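Local atomic coordinates of TBC1 domain family member 22A (Homo sapiens, PDB entry 2QFZ), a protein that probably acts, through the TBC domain that makes up this fragment, as a GTPase-activating protein for Rab family proteins, and forms homodimers. Residues E257-L266 against T314-L325. Residues are numbered along the deposited sequence; the frame is centred on the assembly and turned at random.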
loop_
_atom_site.group_PDB
_atom_site.type_symbol
_atom_site.label_atom_id
_atom_site.label_comp_id
_atom_site.label_asym_id
_atom_site.label_seq_id
_atom_site.Cartn_x
_atom_site.Cartn_y
_atom_site.Cartn_z
ATOM N N GLU A 257 -2.878 10.443 -1.322
ATOM C CA GLU A 257 -2.608 11.380 -2.415
ATOM C C GLU A 257 -3.250 10.935 -3.722
ATOM O O GLU A 257 -3.433 11.751 -4.609
ATOM C CB GLU A 257 -1.111 11.602 -2.640
ATOM C CG GLU A 257 -0.250 11.528 -1.402
ATOM C CD GLU A 257 -0.710 12.452 -0.292
ATOM O OE1 GLU A 257 -1.230 13.560 -0.597
ATOM O OE2 GLU A 257 -0.552 12.067 0.893
ATOM N N VAL A 258 -3.613 9.662 -3.829
ATOM C CA VAL A 258 -4.212 9.122 -5.057
ATOM C C VAL A 258 -5.399 8.226 -4.732
ATOM O O VAL A 258 -5.525 7.712 -3.584
ATOM C CB VAL A 258 -3.206 8.317 -5.882
ATOM C CG1 VAL A 258 -2.020 9.175 -6.313
ATOM C CG2 VAL A 258 -2.763 7.042 -5.100
ATOM N N PRO A 259 -6.309 8.056 -5.709
ATOM C CA PRO A 259 -7.452 7.184 -5.481
ATOM C C PRO A 259 -7.056 5.681 -5.262
ATOM O O PRO A 259 -6.018 5.233 -5.717
ATOM C CB PRO A 259 -8.279 7.346 -6.767
ATOM C CG PRO A 259 -7.732 8.518 -7.477
ATOM C CD PRO A 259 -6.365 8.740 -7.021
ATOM N N LEU A 260 -7.907 4.934 -4.577
ATOM C CA LEU A 260 -7.620 3.534 -4.216
ATOM C C LEU A 260 -7.326 2.641 -5.398
ATOM O O LEU A 260 -6.458 1.776 -5.328
ATOM C CB LEU A 260 -8.773 2.947 -3.371
ATOM C CG LEU A 260 -8.571 1.492 -2.865
ATOM C CD1 LEU A 260 -7.228 1.334 -2.050
ATOM C CD2 LEU A 260 -9.782 1.027 -2.055
ATOM N N ARG A 261 -8.054 2.838 -6.493
ATOM C CA ARG A 261 -7.817 2.097 -7.693
ATOM C C ARG A 261 -6.396 2.330 -8.185
ATOM O O ARG A 261 -5.758 1.431 -8.764
ATOM C CB ARG A 261 -8.830 2.505 -8.762
ATOM C CG ARG A 261 -8.782 4.028 -9.140
ATOM C CD ARG A 261 -9.653 4.368 -10.326
ATOM N NE ARG A 261 -9.475 5.782 -10.699
ATOM C CZ ARG A 261 -10.050 6.784 -10.054
ATOM N NH1 ARG A 261 -10.861 6.555 -9.056
ATOM N NH2 ARG A 261 -9.845 8.030 -10.426
ATOM N N CYS A 262 -5.876 3.537 -7.962
ATOM C CA CYS A 262 -4.485 3.800 -8.305
ATOM C C CYS A 262 -3.488 3.088 -7.371
ATOM O O CYS A 262 -2.441 2.630 -7.814
ATOM C CB CYS A 262 -4.238 5.317 -8.326
ATOM S SG CYS A 262 -5.168 6.093 -9.651
ATOM N N THR A 263 -3.793 3.053 -6.084
ATOM C CA THR A 263 -2.903 2.419 -5.082
ATOM C C THR A 263 -2.811 0.893 -5.437
ATOM O O THR A 263 -1.744 0.294 -5.410
ATOM C CB THR A 263 -3.447 2.629 -3.647
ATOM O OG1 THR A 263 -3.379 4.027 -3.270
ATOM C CG2 THR A 263 -2.690 1.736 -2.568
ATOM N N ILE A 264 -3.932 0.301 -5.838
ATOM C CA ILE A 264 -3.954 -1.129 -6.157
ATOM C C ILE A 264 -3.006 -1.394 -7.319
ATOM O O ILE A 264 -2.174 -2.279 -7.266
ATOM C CB ILE A 264 -5.431 -1.655 -6.403
ATOM C CG1 ILE A 264 -6.144 -1.701 -5.084
ATOM C CG2 ILE A 264 -5.413 -3.030 -7.132
ATOM C CD1 ILE A 264 -7.696 -1.907 -5.127
ATOM N N ARG A 265 -3.076 -0.574 -8.364
ATOM C CA ARG A 265 -2.179 -0.732 -9.481
ATOM C C ARG A 265 -0.666 -0.558 -9.139
ATOM O O ARG A 265 0.201 -1.380 -9.520
ATOM C CB ARG A 265 -2.627 0.197 -10.607
ATOM C CG ARG A 265 -1.749 0.216 -11.812
ATOM C CD ARG A 265 -1.458 -1.175 -12.420
ATOM N NE ARG A 265 -0.458 -1.010 -13.435
ATOM C CZ ARG A 265 0.849 -1.088 -13.251
ATOM N NH1 ARG A 265 1.383 -1.432 -12.078
ATOM N NH2 ARG A 265 1.651 -0.848 -14.280
ATOM N N LEU A 266 -0.377 0.530 -8.446
ATOM C CA LEU A 266 0.909 0.827 -7.864
ATOM C C LEU A 266 1.462 -0.363 -7.065
ATOM O O LEU A 266 2.649 -0.726 -7.221
ATOM C CB LEU A 266 0.752 2.055 -6.963
ATOM C CG LEU A 266 1.864 3.106 -6.793
ATOM C CD1 LEU A 266 2.207 3.840 -8.079
ATOM C CD2 LEU A 266 1.447 4.140 -5.658
ATOM N N THR A 314 -5.540 14.483 -8.391
ATOM C CA THR A 314 -5.431 13.116 -8.894
ATOM C C THR A 314 -6.775 12.362 -8.865
ATOM O O THR A 314 -6.825 11.173 -9.158
ATOM C CB THR A 314 -4.451 12.303 -8.021
ATOM O OG1 THR A 314 -4.927 12.298 -6.666
ATOM C CG2 THR A 314 -3.071 12.865 -8.104
ATOM N N ALA A 315 -7.866 13.044 -8.542
ATOM C CA ALA A 315 -9.181 12.371 -8.465
ATOM C C ALA A 315 -9.589 11.732 -9.817
ATOM O O ALA A 315 -10.352 10.779 -9.869
ATOM C CB ALA A 315 -10.220 13.342 -7.984
ATOM N N HIS A 316 -9.043 12.239 -10.909
ATOM C CA HIS A 316 -9.388 11.745 -12.232
ATOM C C HIS A 316 -8.370 10.733 -12.757
ATOM O O HIS A 316 -8.469 10.286 -13.898
ATOM C CB HIS A 316 -9.505 12.915 -13.205
ATOM C CG HIS A 316 -8.224 13.662 -13.405
ATOM N ND1 HIS A 316 -7.813 14.665 -12.563
ATOM C CD2 HIS A 316 -7.253 13.532 -14.338
ATOM C CE1 HIS A 316 -6.647 15.135 -12.974
ATOM N NE2 HIS A 316 -6.287 14.469 -14.052
ATOM N N TRP A 317 -7.382 10.378 -11.944
ATOM C CA TRP A 317 -6.287 9.545 -12.418
ATOM C C TRP A 317 -6.730 8.110 -12.749
ATOM O O TRP A 317 -7.587 7.570 -12.099
ATOM C CB TRP A 317 -5.119 9.546 -11.417
ATOM C CG TRP A 317 -4.119 10.597 -11.708
ATOM C CD1 TRP A 317 -4.333 11.795 -12.347
ATOM C CD2 TRP A 317 -2.731 10.562 -11.374
ATOM N NE1 TRP A 317 -3.172 12.487 -12.433
ATOM C CE2 TRP A 317 -2.165 11.761 -11.845
ATOM C CE3 TRP A 317 -1.920 9.654 -10.686
ATOM C CZ2 TRP A 317 -0.819 12.062 -11.678
ATOM C CZ3 TRP A 317 -0.563 9.952 -10.543
ATOM C CH2 TRP A 317 -0.035 11.135 -11.018
ATOM N N ASP A 318 -6.130 7.548 -13.795
ATOM C CA ASP A 318 -6.424 6.187 -14.273
ATOM C C ASP A 318 -5.112 5.431 -14.490
ATOM O O ASP A 318 -4.039 5.904 -14.072
ATOM C CB ASP A 318 -7.320 6.187 -15.549
ATOM C CG ASP A 318 -6.720 6.981 -16.752
ATOM O OD1 ASP A 318 -7.461 7.827 -17.326
ATOM O OD2 ASP A 318 -5.556 6.752 -17.164
ATOM N N ASP A 319 -5.195 4.252 -15.109
ATOM C CA ASP A 319 -4.057 3.336 -15.177
ATOM C C ASP A 319 -2.953 3.938 -16.024
ATOM O O ASP A 319 -1.796 3.754 -15.733
ATOM C CB ASP A 319 -4.483 1.952 -15.714
ATOM N N GLU A 320 -3.316 4.682 -17.051
ATOM C CA GLU A 320 -2.337 5.394 -17.870
ATOM C C GLU A 320 -1.442 6.320 -17.024
ATOM O O GLU A 320 -0.263 6.413 -17.277
ATOM C CB GLU A 320 -3.014 6.206 -18.985
ATOM N N ASP A 321 -2.025 7.005 -16.050
ATOM C CA ASP A 321 -1.289 7.967 -15.210
ATOM C C ASP A 321 -0.319 7.230 -14.286
ATOM O O ASP A 321 0.825 7.602 -14.152
ATOM C CB ASP A 321 -2.267 8.817 -14.416
ATOM C CG ASP A 321 -3.091 9.756 -15.301
ATOM O OD1 ASP A 321 -2.502 10.630 -15.963
ATOM O OD2 ASP A 321 -4.321 9.654 -15.296
ATOM N N ILE A 322 -0.776 6.147 -13.690
ATOM C CA ILE A 322 0.093 5.316 -12.861
ATOM C C ILE A 322 1.241 4.637 -13.600
ATOM O O ILE A 322 2.361 4.615 -13.076
ATOM C CB ILE A 322 -0.735 4.277 -12.074
ATOM C CG1 ILE A 322 -1.649 5.005 -11.099
ATOM C CG2 ILE A 322 0.187 3.313 -11.284
ATOM C CD1 ILE A 322 -0.855 5.872 -10.017
ATOM N N SER A 323 0.974 4.093 -14.795
ATOM C CA SER A 323 2.009 3.491 -15.650
ATOM C C SER A 323 3.086 4.497 -16.003
ATOM O O SER A 323 4.273 4.171 -15.995
ATOM C CB SER A 323 1.424 2.942 -16.982
ATOM O OG SER A 323 0.254 2.175 -16.745
ATOM N N LEU A 324 2.675 5.715 -16.329
ATOM C CA LEU A 324 3.639 6.799 -16.565
ATOM C C LEU A 324 4.454 7.122 -15.319
ATOM O O LEU A 324 5.680 7.173 -15.381
ATOM C CB LEU A 324 2.920 8.047 -17.069
ATOM C CG LEU A 324 2.378 7.927 -18.500
ATOM N N LEU A 325 3.787 7.299 -14.174
ATOM C CA LEU A 325 4.492 7.562 -12.922
ATOM C C LEU A 325 5.548 6.473 -12.628
ATOM O O LEU A 325 6.718 6.756 -12.257
ATOM C CB LEU A 325 3.478 7.696 -11.773
ATOM C CG LEU A 325 3.972 8.130 -10.396
ATOM C CD1 LEU A 325 4.561 9.568 -10.498
ATOM C CD2 LEU A 325 2.851 8.033 -9.356
#
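Trp317 O is gripped side-on by Arg261, whose NE lies 3.0 Å and NH2 2.8 Å from that one oxygen, the NE nearly in line with the carbonyl bond. NH2 also reaches Ala315 O, 2.9 Å off, from above that carbonyl's plane. The chain of Arg261 runs extended from CG to NE, which carries the guanidinium out to the type I turn Thr314–Trp317, edge first, with Pro259 CB over one face. At the start of the same turn, Thr314 OG1 donates to Glu257 O (2.6 Å), while Thr314 CG2 sits over the centre of the Trp317 ring, whose opposite face meets Asp321 CB. A valine at Thr314 would probably leave Glu257 O without this donor and loosen the loop's hold on the turn. Farther along, the helical segments 260-266 and 319-325 cross at -42° around Ile322. With CG1 beside its backbone N (chi1 -64°), Ile322 lays CG1 3.8 Å from Cys262 CB and turns CG2 to Arg265 CG and Leu266 CD1. Arg265 NH1 hydrogen-bonds to Thr269 OG1, later in the same helix. Side-chain donors thus tie down backbone carbonyls at the loop end of this all-helical TBC fold, and apolar packing joins the helices beyond.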